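Local coordinates for N-terminal domain of PorA (28-171) (Porphyromonas gingivalis ATCC 33277, PDB 6KJK), which is the amino-terminal domain of a type IX secretion system cargo protein that affects PorXY-SigP signalling, at residues T23-T26 against T31-M34; L67-C72 against F109-F114; L94-P99 against E103-A108; C113-G118 against T122-V127. All blocks are in the same frame, centred on the assembly; numbering follows the deposited sequence.

Contact 1. Residues T23-T26 against T31-M34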
# COMPACT_ATOMS: atom_id res chain seq x y z
N THR A 23 -6.12 -9.44 7.12
CA THR A 23 -7.03 -10.57 7.03
C THR A 23 -8.49 -10.16 6.98
O THR A 23 -9.33 -10.96 6.58
CB THR A 23 -6.84 -11.49 8.24
OG1 THR A 23 -7.04 -10.71 9.44
CG2 THR A 23 -5.46 -12.09 8.27
N ALA A 24 -8.83 -8.94 7.40
CA ALA A 24 -10.23 -8.56 7.41
C ALA A 24 -10.71 -8.29 5.99
O ALA A 24 -9.98 -7.72 5.17
CB ALA A 24 -10.43 -7.32 8.28
N PHE A 25 -11.95 -8.68 5.70
CA PHE A 25 -12.57 -8.36 4.43
C PHE A 25 -14.03 -7.98 4.66
O PHE A 25 -14.66 -8.41 5.63
CB PHE A 25 -12.43 -9.50 3.40
CG PHE A 25 -13.10 -10.77 3.81
CD1 PHE A 25 -12.44 -11.68 4.60
CD2 PHE A 25 -14.40 -11.03 3.42
CE1 PHE A 25 -13.07 -12.86 4.99
CE2 PHE A 25 -15.03 -12.20 3.81
CZ PHE A 25 -14.36 -13.10 4.58
N THR A 26 -14.56 -7.15 3.77
CA THR A 26 -15.99 -6.86 3.75
C THR A 26 -16.57 -7.32 2.41
O THR A 26 -15.85 -7.43 1.41
CB THR A 26 -16.25 -5.38 3.98
OG1 THR A 26 -15.65 -4.61 2.93
CG2 THR A 26 -15.64 -4.95 5.31
N THR A 31 -18.54 -9.28 -4.36
CA THR A 31 -17.16 -8.83 -4.39
C THR A 31 -16.66 -8.58 -2.97
O THR A 31 -17.38 -8.01 -2.15
CB THR A 31 -17.04 -7.55 -5.21
OG1 THR A 31 -17.38 -7.84 -6.58
CG2 THR A 31 -15.63 -6.98 -5.16
N GLU A 32 -15.44 -9.04 -2.69
CA GLU A 32 -14.77 -8.82 -1.41
C GLU A 32 -13.85 -7.62 -1.51
O GLU A 32 -13.27 -7.36 -2.57
CB GLU A 32 -13.91 -10.03 -1.03
CG GLU A 32 -14.64 -11.38 -1.09
CD GLU A 32 -15.60 -11.60 0.08
OE1 GLU A 32 -16.13 -10.61 0.62
OE2 GLU A 32 -15.82 -12.77 0.45
N GLU A 33 -13.68 -6.92 -0.39
CA GLU A 33 -12.72 -5.82 -0.33
C GLU A 33 -11.87 -5.98 0.92
O GLU A 33 -12.41 -6.24 2.00
CB GLU A 33 -13.41 -4.45 -0.32
CG GLU A 33 -12.42 -3.29 -0.42
CD GLU A 33 -13.07 -1.93 -0.29
OE1 GLU A 33 -12.96 -1.31 0.79
OE2 GLU A 33 -13.67 -1.46 -1.29
N MET A 34 -10.56 -5.85 0.77
CA MET A 34 -9.62 -5.82 1.87
C MET A 34 -8.84 -4.52 1.77
O MET A 34 -8.59 -4.01 0.67
CB MET A 34 -8.67 -7.02 1.82
CG MET A 34 -9.47 -8.31 1.82
SD MET A 34 -8.49 -9.82 1.79
CE MET A 34 -7.86 -9.81 3.47
O HOH W 1 -12.83 -3.58 3.57
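Phe25 places CG between its backbone N and carbonyl carbon (chi1 62°), which stands the ring beside the side chain of Glu32. Glu32 bends at CG (chi2 -75°) and brings its carboxylate alongside that ring. They lie at the antiparallel hairpin of strands 26-28 and 31-42, in which Thr26 pairs with Glu33. The two side chains point the same way, and the ring and carboxylate planes are 73° apart. Phe25 CD2 lies 3.3 Å from Glu32 OE1. The carboxylate is held from outside the pair: Tyr133 OH binds OE2 and Thr27 OG1 binds OE1. Tyr133 also meets the Phe25 ring edge-to-face.

The backbone makes two hydrogen bonds. Thr26 N reaches Glu33 O at 2.9 Å, and Glu33 N reaches Thr26 O at 2.9 Å. Thr26 and Glu33 point to the same face of the sheet. A water there donates to Glu33 O and is hydrogen-bonded to Thr26 OG1.

Before the hairpin pairing, Met34 runs its side chain alongside the backbone of 23-25. Met34 CG touches Phe25 CB at 3.6 Å. The end of the chain comes up to Thr23 C and Ala24 O, with Met34 CE 3.4 Å from Ala24 O.

Contact 2. Residues L67-C72 against F109-F114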
# COMPACT_ATOMS: atom_id res chain seq x y z
N LEU A 67 -4.83 2.29 -5.17
CA LEU A 67 -3.88 3.01 -4.32
C LEU A 67 -4.39 4.41 -4.02
O LEU A 67 -4.79 5.15 -4.93
CB LEU A 67 -2.57 3.12 -5.11
CG LEU A 67 -1.44 3.90 -4.45
CD1 LEU A 67 -0.99 3.22 -3.16
CD2 LEU A 67 -0.27 4.03 -5.40
N CYS A 68 -4.32 4.82 -2.76
CA CYS A 68 -4.54 6.22 -2.40
C CYS A 68 -3.30 6.74 -1.71
O CYS A 68 -2.94 6.25 -0.64
CB CYS A 68 -5.72 6.36 -1.45
SG CYS A 68 -7.34 5.90 -2.14
N PHE A 69 -2.67 7.74 -2.29
CA PHE A 69 -1.54 8.41 -1.65
C PHE A 69 -1.45 9.77 -2.31
O PHE A 69 -1.08 9.86 -3.49
CB PHE A 69 -0.27 7.60 -1.88
CG PHE A 69 0.91 8.18 -1.21
CD1 PHE A 69 0.96 8.28 0.17
CD2 PHE A 69 2.00 8.62 -1.94
CE1 PHE A 69 2.04 8.88 0.81
CE2 PHE A 69 3.11 9.19 -1.31
CZ PHE A 69 3.13 9.29 0.06
N GLY A 70 -1.84 10.82 -1.60
CA GLY A 70 -1.97 12.15 -2.20
C GLY A 70 -3.25 12.28 -3.00
O GLY A 70 -4.00 13.25 -2.81
N GLN A 71 -3.56 11.28 -3.82
CA GLN A 71 -4.80 11.18 -4.57
C GLN A 71 -5.17 9.70 -4.63
O GLN A 71 -4.29 8.83 -4.61
CB GLN A 71 -4.57 11.71 -5.99
CG GLN A 71 -5.74 11.71 -6.95
CD GLN A 71 -5.26 12.16 -8.31
OE1 GLN A 71 -4.51 13.14 -8.40
NE2 GLN A 71 -5.61 11.42 -9.35
N CYS A 72 -6.45 9.40 -4.72
CA CYS A 72 -6.88 8.03 -4.98
C CYS A 72 -6.83 7.79 -6.48
O CYS A 72 -7.52 8.46 -7.25
CB CYS A 72 -8.29 7.81 -4.44
SG CYS A 72 -8.28 7.71 -2.63
N PHE A 109 1.45 -7.41 -2.33
CA PHE A 109 1.87 -6.18 -2.96
C PHE A 109 3.09 -5.65 -2.24
O PHE A 109 3.28 -5.91 -1.04
CB PHE A 109 0.76 -5.12 -2.88
CG PHE A 109 -0.51 -5.54 -3.59
CD1 PHE A 109 -1.48 -6.28 -2.94
CD2 PHE A 109 -0.71 -5.20 -4.93
CE1 PHE A 109 -2.65 -6.63 -3.62
CE2 PHE A 109 -1.86 -5.54 -5.57
CZ PHE A 109 -2.83 -6.25 -4.93
N THR A 110 3.89 -4.88 -2.95
CA THR A 110 4.94 -4.10 -2.31
C THR A 110 4.70 -2.65 -2.67
O THR A 110 4.42 -2.34 -3.83
CB THR A 110 6.33 -4.56 -2.76
OG1 THR A 110 6.51 -5.93 -2.39
CG2 THR A 110 7.44 -3.72 -2.12
N PHE A 111 4.78 -1.77 -1.68
CA PHE A 111 4.69 -0.33 -1.88
C PHE A 111 6.02 0.26 -1.47
O PHE A 111 6.52 -0.02 -0.36
CB PHE A 111 3.57 0.25 -1.01
CG PHE A 111 3.55 1.75 -1.01
CD1 PHE A 111 2.89 2.46 -2.01
CD2 PHE A 111 4.24 2.46 -0.04
CE1 PHE A 111 2.88 3.87 -2.00
CE2 PHE A 111 4.25 3.85 -0.02
CZ PHE A 111 3.56 4.54 -0.99
N SER A 112 6.56 1.15 -2.30
CA SER A 112 7.72 1.93 -1.90
C SER A 112 7.51 3.40 -2.19
O SER A 112 6.88 3.78 -3.17
CB SER A 112 9.00 1.49 -2.62
OG SER A 112 9.34 0.16 -2.29
N CYS A 113 8.13 4.20 -1.35
CA CYS A 113 8.23 5.64 -1.52
C CYS A 113 9.57 5.94 -2.19
O CYS A 113 10.61 5.45 -1.73
CB CYS A 113 8.21 6.26 -0.11
SG CYS A 113 7.90 8.00 0.04
N PHE A 114 9.55 6.73 -3.25
CA PHE A 114 10.78 7.11 -3.92
C PHE A 114 10.90 8.63 -3.89
O PHE A 114 9.89 9.34 -3.89
CB PHE A 114 10.70 6.73 -5.39
CG PHE A 114 10.74 5.26 -5.64
CD1 PHE A 114 9.58 4.48 -5.59
CD2 PHE A 114 11.94 4.65 -5.97
CE1 PHE A 114 9.64 3.12 -5.85
CE2 PHE A 114 11.99 3.28 -6.23
CZ PHE A 114 10.82 2.53 -6.16
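Phe69 and Phe111 meet as a T-shaped pair between the two beta-sheets of this all-beta domain. Strand 64-69 belongs to one sheet and strand 105-115 to the other. The contact is therefore packing of one sheet against the other across a buried core, and no hydrogen bond joins the two segments.

The rim of Phe111 points at one face of Phe69, with ring centroids 5.8 Å apart and planes at 72°. The Phe111 CZ atom leads, 4.5 Å from Phe69 CD2. Phe111 has CG anti to its own N (chi1 172°), and this carries the ring across the gap between the sheets.

The aliphatic interaction is made by Leu67, two residues before Phe69 and on the same side of its strand. Its side chain crosses that of Phe111 at about a right angle. Val40 of strand 31-42 packs on Phe69, and Leu92 of strand 90-99 packs on Phe111, so the core continues around the pair.

Covalent and backbone bonds shape the turn after Phe69. Phe69 N donates to Gln71 O at 3.0 Å. The disulfide closes the small loop at the outer side of the strand, with Cys68 SG and Cys72 SG 2.1 Å apart. On the core side, Leu67 CD1 rests 4.1 Å from both CD1 and CE1 of Phe111.

Contact 3. Residues L94-P99 against E103-A108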
# COMPACT_ATOMS: atom_id res chain seq x y z
N LEU A 94 -4.33 1.05 0.48
CA LEU A 94 -4.37 0.15 -0.67
C LEU A 94 -5.57 -0.77 -0.49
O LEU A 94 -5.64 -1.48 0.51
CB LEU A 94 -3.08 -0.67 -0.75
CG LEU A 94 -2.96 -1.64 -1.93
CD1 LEU A 94 -2.95 -0.88 -3.24
CD2 LEU A 94 -1.71 -2.50 -1.79
N ARG A 95 -6.49 -0.73 -1.43
CA ARG A 95 -7.67 -1.56 -1.38
C ARG A 95 -7.53 -2.65 -2.43
O ARG A 95 -7.15 -2.38 -3.58
CB ARG A 95 -8.88 -0.71 -1.72
CG ARG A 95 -9.36 0.18 -0.59
CD ARG A 95 -10.47 1.08 -1.14
NE ARG A 95 -11.28 1.76 -0.12
CZ ARG A 95 -11.02 2.99 0.33
NH1 ARG A 95 -9.96 3.65 -0.10
NH2 ARG A 95 -11.82 3.54 1.25
N TYR A 96 -7.85 -3.88 -2.06
CA TYR A 96 -7.76 -5.03 -2.94
C TYR A 96 -9.15 -5.63 -3.00
O TYR A 96 -9.74 -5.95 -1.96
CB TYR A 96 -6.77 -6.02 -2.33
CG TYR A 96 -6.62 -7.34 -3.07
CD1 TYR A 96 -6.60 -7.41 -4.47
CD2 TYR A 96 -6.50 -8.50 -2.36
CE1 TYR A 96 -6.47 -8.63 -5.11
CE2 TYR A 96 -6.37 -9.74 -2.99
CZ TYR A 96 -6.34 -9.78 -4.38
OH TYR A 96 -6.20 -10.98 -5.08
N THR A 97 -9.70 -5.76 -4.21
CA THR A 97 -11.06 -6.23 -4.39
C THR A 97 -11.04 -7.42 -5.34
O THR A 97 -10.22 -7.48 -6.25
CB THR A 97 -11.93 -5.14 -4.97
OG1 THR A 97 -11.33 -4.64 -6.16
CG2 THR A 97 -12.04 -4.00 -4.01
N PHE A 98 -11.91 -8.39 -5.09
CA PHE A 98 -11.82 -9.65 -5.83
C PHE A 98 -13.09 -10.45 -5.56
O PHE A 98 -13.85 -10.11 -4.65
CB PHE A 98 -10.59 -10.48 -5.41
CG PHE A 98 -10.47 -10.66 -3.92
CD1 PHE A 98 -11.07 -11.75 -3.28
CD2 PHE A 98 -9.79 -9.74 -3.15
CE1 PHE A 98 -11.00 -11.89 -1.91
CE2 PHE A 98 -9.71 -9.87 -1.77
CZ PHE A 98 -10.31 -10.94 -1.14
N PRO A 99 -13.35 -11.49 -6.35
CA PRO A 99 -14.61 -12.23 -6.19
C PRO A 99 -14.67 -13.01 -4.88
O PRO A 99 -13.68 -13.56 -4.41
CB PRO A 99 -14.61 -13.19 -7.40
CG PRO A 99 -13.72 -12.53 -8.40
CD PRO A 99 -12.63 -11.88 -7.57
N GLU A 103 -12.71 -20.64 -1.28
CA GLU A 103 -11.30 -20.97 -1.13
C GLU A 103 -10.52 -19.71 -0.79
O GLU A 103 -10.86 -18.62 -1.27
CB GLU A 103 -10.82 -21.51 -2.48
CG GLU A 103 -9.33 -21.71 -2.64
CD GLU A 103 -8.98 -22.17 -4.05
OE1 GLU A 103 -7.80 -22.05 -4.46
OE2 GLU A 103 -9.89 -22.64 -4.76
N GLY A 104 -9.47 -19.87 0.00
CA GLY A 104 -8.62 -18.75 0.35
C GLY A 104 -7.51 -18.51 -0.65
O GLY A 104 -7.19 -19.34 -1.49
N HIS A 105 -6.91 -17.33 -0.56
CA HIS A 105 -5.74 -17.01 -1.37
C HIS A 105 -5.07 -15.81 -0.73
O HIS A 105 -5.63 -15.15 0.15
CB HIS A 105 -6.11 -16.72 -2.83
CG HIS A 105 -6.55 -15.31 -3.10
ND1 HIS A 105 -7.87 -14.91 -3.02
CD2 HIS A 105 -5.85 -14.21 -3.48
CE1 HIS A 105 -7.96 -13.62 -3.31
NE2 HIS A 105 -6.75 -13.18 -3.61
N THR A 106 -3.85 -15.55 -1.16
CA THR A 106 -3.12 -14.37 -0.70
C THR A 106 -2.86 -13.45 -1.88
O THR A 106 -2.26 -13.86 -2.89
CB THR A 106 -1.79 -14.79 -0.07
OG1 THR A 106 -2.04 -15.69 1.03
CG2 THR A 106 -1.06 -13.57 0.46
N GLY A 107 -3.35 -12.21 -1.79
CA GLY A 107 -2.88 -11.13 -2.67
C GLY A 107 -1.66 -10.51 -2.01
O GLY A 107 -1.60 -10.40 -0.79
N ALA A 108 -0.65 -10.18 -2.78
CA ALA A 108 0.59 -9.67 -2.21
C ALA A 108 1.06 -8.47 -3.03
O ALA A 108 1.07 -8.52 -4.27
CB ALA A 108 1.68 -10.76 -2.20
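His105 reaches from its strand between Tyr96 and Phe98. From CB, its CG sits between the backbone N and carbonyl carbon (chi1 84°), and the imidazole is turned edge-on to both neighbours. CE1 points at one face of the Phe98 ring. It stands 3.6 Å above that plane, offset toward the rim, and the Phe98 atom nearest to CE1 is CD1. The pair is T-shaped, with ring planes at 84° and centroids 4.9 Å apart. The Phe98 and His105 side chains slide past each other in opposite directions.

At the tip, NE2 meets Tyr96 OH at 2.7 Å in a short hydrogen bond. Either group could be the donor. His105 CD2 and CE1 flank NE2, each 3.6 Å from Tyr96 OH. The hydroxyl lies near the imidazole plane, at its edge. The Tyr96 and His105 rings meet rim to rim with their planes 80° apart. Tyr96 OH has a second partner in Ile60 N, so the phenol end is held from two residues.

Gly107 gives the Tyr96 ring room. Its CA lies 3.8 Å from Tyr96 CE2, with no side chain between ring and backbone. Phe98 also meets Tyr133 edge-to-face.

Tyr96, Phe98 and His105 thus form an aromatic cluster. It packs between strands 90-99 and 105-115, which lie in different sheets, consistent with the interior of a beta-sandwich.

Contact 4. Residues C113-G118 against T122-V127; sequences CFPESG and TELATV
Two strands of one sheet, 105-115 and 125-133, form a beta hairpin, and this contact lies where they run into their connecting loop. Two backbone hydrogen bonds cross it. Cys113 N donates to Ala125 O at 2.9 Å. Leu124 N donates to Cys113 O at 2.7 Å. Cys113 thus uses both its backbone N and its O on the partner segment.

Phe114 and Glu123 lie side by side and point the same way. The Glu123 chain bends at CG (chi2 86°) and folds back along the ring. Its CG lies 3.4 Å from Phe114 CE2, and its OE2 lies 3.5 Å from Phe114 CZ. The ring and carboxylate planes are 43° apart. Lys53, from the neighbouring strand 48-58, makes a cation-pi contact with the same ring. The backbone N of Glu123 is buried here without a partner.

At the loop end of the hairpin, Thr122 comes in at the edge of the Phe114 ring. Its OG1 lies in the ring plane, 3.7 Å from Phe114 CD2. This hydroxyl is hydrogen-bonded to Ala119 O, within the loop. Pro115 packs beside it, with CD 3.2 Å from Thr122 O.

Leu124 reaches across to the proline on the other side of the backbone from Glu123. Its CG touches Pro115 CD at 3.8 Å. Ile48 and Val50 of strand 48-58, and Val5 of strand 5-9, pack around Leu124.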
# COMPACT_ATOMS: atom_id res chain seq x y z
N CYS A 113 8.13 4.20 -1.35
CA CYS A 113 8.23 5.64 -1.52
C CYS A 113 9.57 5.94 -2.19
O CYS A 113 10.61 5.45 -1.73
CB CYS A 113 8.21 6.26 -0.11
SG CYS A 113 7.90 8.00 0.04
N PHE A 114 9.55 6.73 -3.25
CA PHE A 114 10.78 7.11 -3.92
C PHE A 114 10.90 8.63 -3.89
O PHE A 114 9.89 9.34 -3.89
CB PHE A 114 10.70 6.73 -5.39
CG PHE A 114 10.74 5.26 -5.64
CD1 PHE A 114 9.58 4.48 -5.59
CD2 PHE A 114 11.94 4.65 -5.97
CE1 PHE A 114 9.64 3.12 -5.85
CE2 PHE A 114 11.99 3.28 -6.23
CZ PHE A 114 10.82 2.53 -6.16
N PRO A 115 12.13 9.15 -3.89
CA PRO A 115 12.30 10.57 -4.17
C PRO A 115 11.68 10.88 -5.51
O PRO A 115 11.58 10.02 -6.40
CB PRO A 115 13.82 10.75 -4.23
CG PRO A 115 14.39 9.53 -3.58
CD PRO A 115 13.42 8.44 -3.88
N GLU A 116 11.22 12.12 -5.65
CA GLU A 116 10.56 12.60 -6.84
C GLU A 116 11.14 12.04 -8.14
O GLU A 116 10.40 11.75 -9.09
CB GLU A 116 10.65 14.12 -6.86
CG GLU A 116 9.38 14.71 -7.27
CD GLU A 116 9.54 16.14 -7.60
OE1 GLU A 116 10.05 16.93 -6.77
OE2 GLU A 116 9.17 16.44 -8.73
N SER A 117 12.47 11.89 -8.18
CA SER A 117 13.14 11.24 -9.30
C SER A 117 12.45 9.93 -9.72
O SER A 117 12.15 9.73 -10.90
CB SER A 117 14.60 10.99 -8.94
OG SER A 117 15.16 9.95 -9.70
N GLY A 118 12.20 9.03 -8.76
CA GLY A 118 11.76 7.70 -9.12
C GLY A 118 12.87 6.80 -9.61
O GLY A 118 12.59 5.75 -10.20
N THR A 122 16.50 3.93 -5.37
CA THR A 122 16.47 5.07 -4.46
C THR A 122 15.34 5.00 -3.42
O THR A 122 15.11 5.99 -2.72
CB THR A 122 16.40 6.38 -5.25
OG1 THR A 122 15.25 6.38 -6.10
CG2 THR A 122 17.64 6.54 -6.11
N GLU A 123 14.66 3.85 -3.29
CA GLU A 123 13.56 3.71 -2.33
C GLU A 123 13.89 4.32 -0.97
O GLU A 123 14.92 4.00 -0.36
CB GLU A 123 13.24 2.23 -2.14
CG GLU A 123 12.68 1.52 -3.37
CD GLU A 123 13.75 0.99 -4.33
OE1 GLU A 123 14.95 1.32 -4.17
OE2 GLU A 123 13.37 0.26 -5.28
N LEU A 124 12.99 5.16 -0.46
CA LEU A 124 13.15 5.74 0.87
C LEU A 124 12.51 4.90 1.96
O LEU A 124 12.93 4.97 3.12
CB LEU A 124 12.51 7.13 0.92
CG LEU A 124 13.02 8.08 -0.16
CD1 LEU A 124 12.12 9.29 -0.29
CD2 LEU A 124 14.45 8.51 0.14
N ALA A 125 11.47 4.14 1.62
CA ALA A 125 10.75 3.30 2.56
C ALA A 125 9.92 2.31 1.76
O ALA A 125 9.42 2.65 0.69
CB ALA A 125 9.81 4.11 3.45
N THR A 126 9.80 1.10 2.28
CA THR A 126 9.10 0.03 1.59
C THR A 126 8.31 -0.77 2.60
O THR A 126 8.79 -1.04 3.71
CB THR A 126 10.13 -0.90 0.93
OG1 THR A 126 10.82 -0.15 -0.07
CG2 THR A 126 9.48 -2.13 0.29
N VAL A 127 7.11 -1.17 2.20
CA VAL A 127 6.30 -2.10 2.98
C VAL A 127 5.76 -3.15 2.04
O VAL A 127 5.39 -2.86 0.89
CB VAL A 127 5.17 -1.38 3.76
CG1 VAL A 127 4.22 -0.62 2.84
CG2 VAL A 127 4.43 -2.33 4.67

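Overall arrangement
Contacts 3, 2 and 4 follow one another along strand 105-115. Contact 3 is at its start and contact 4 at its end, with centres about 25 Å apart on opposite sides of the chain's centre. Contact 2 lies between, close to that centre, and shares Cys113 and Phe114 with contact 4. Contacts 2 and 3 join the two sheets: Phe109 CG packs 3.7 Å from Leu94 CD2. Contact 1 sits next to contact 3, centres about 7 Å apart, because strands 31-42 and 90-99 are neighbours. Glu32 N lies 2.7 Å from Phe98 O there, a probable hydrogen bond. Contact 4 is about 28 Å from contact 1, centre to centre.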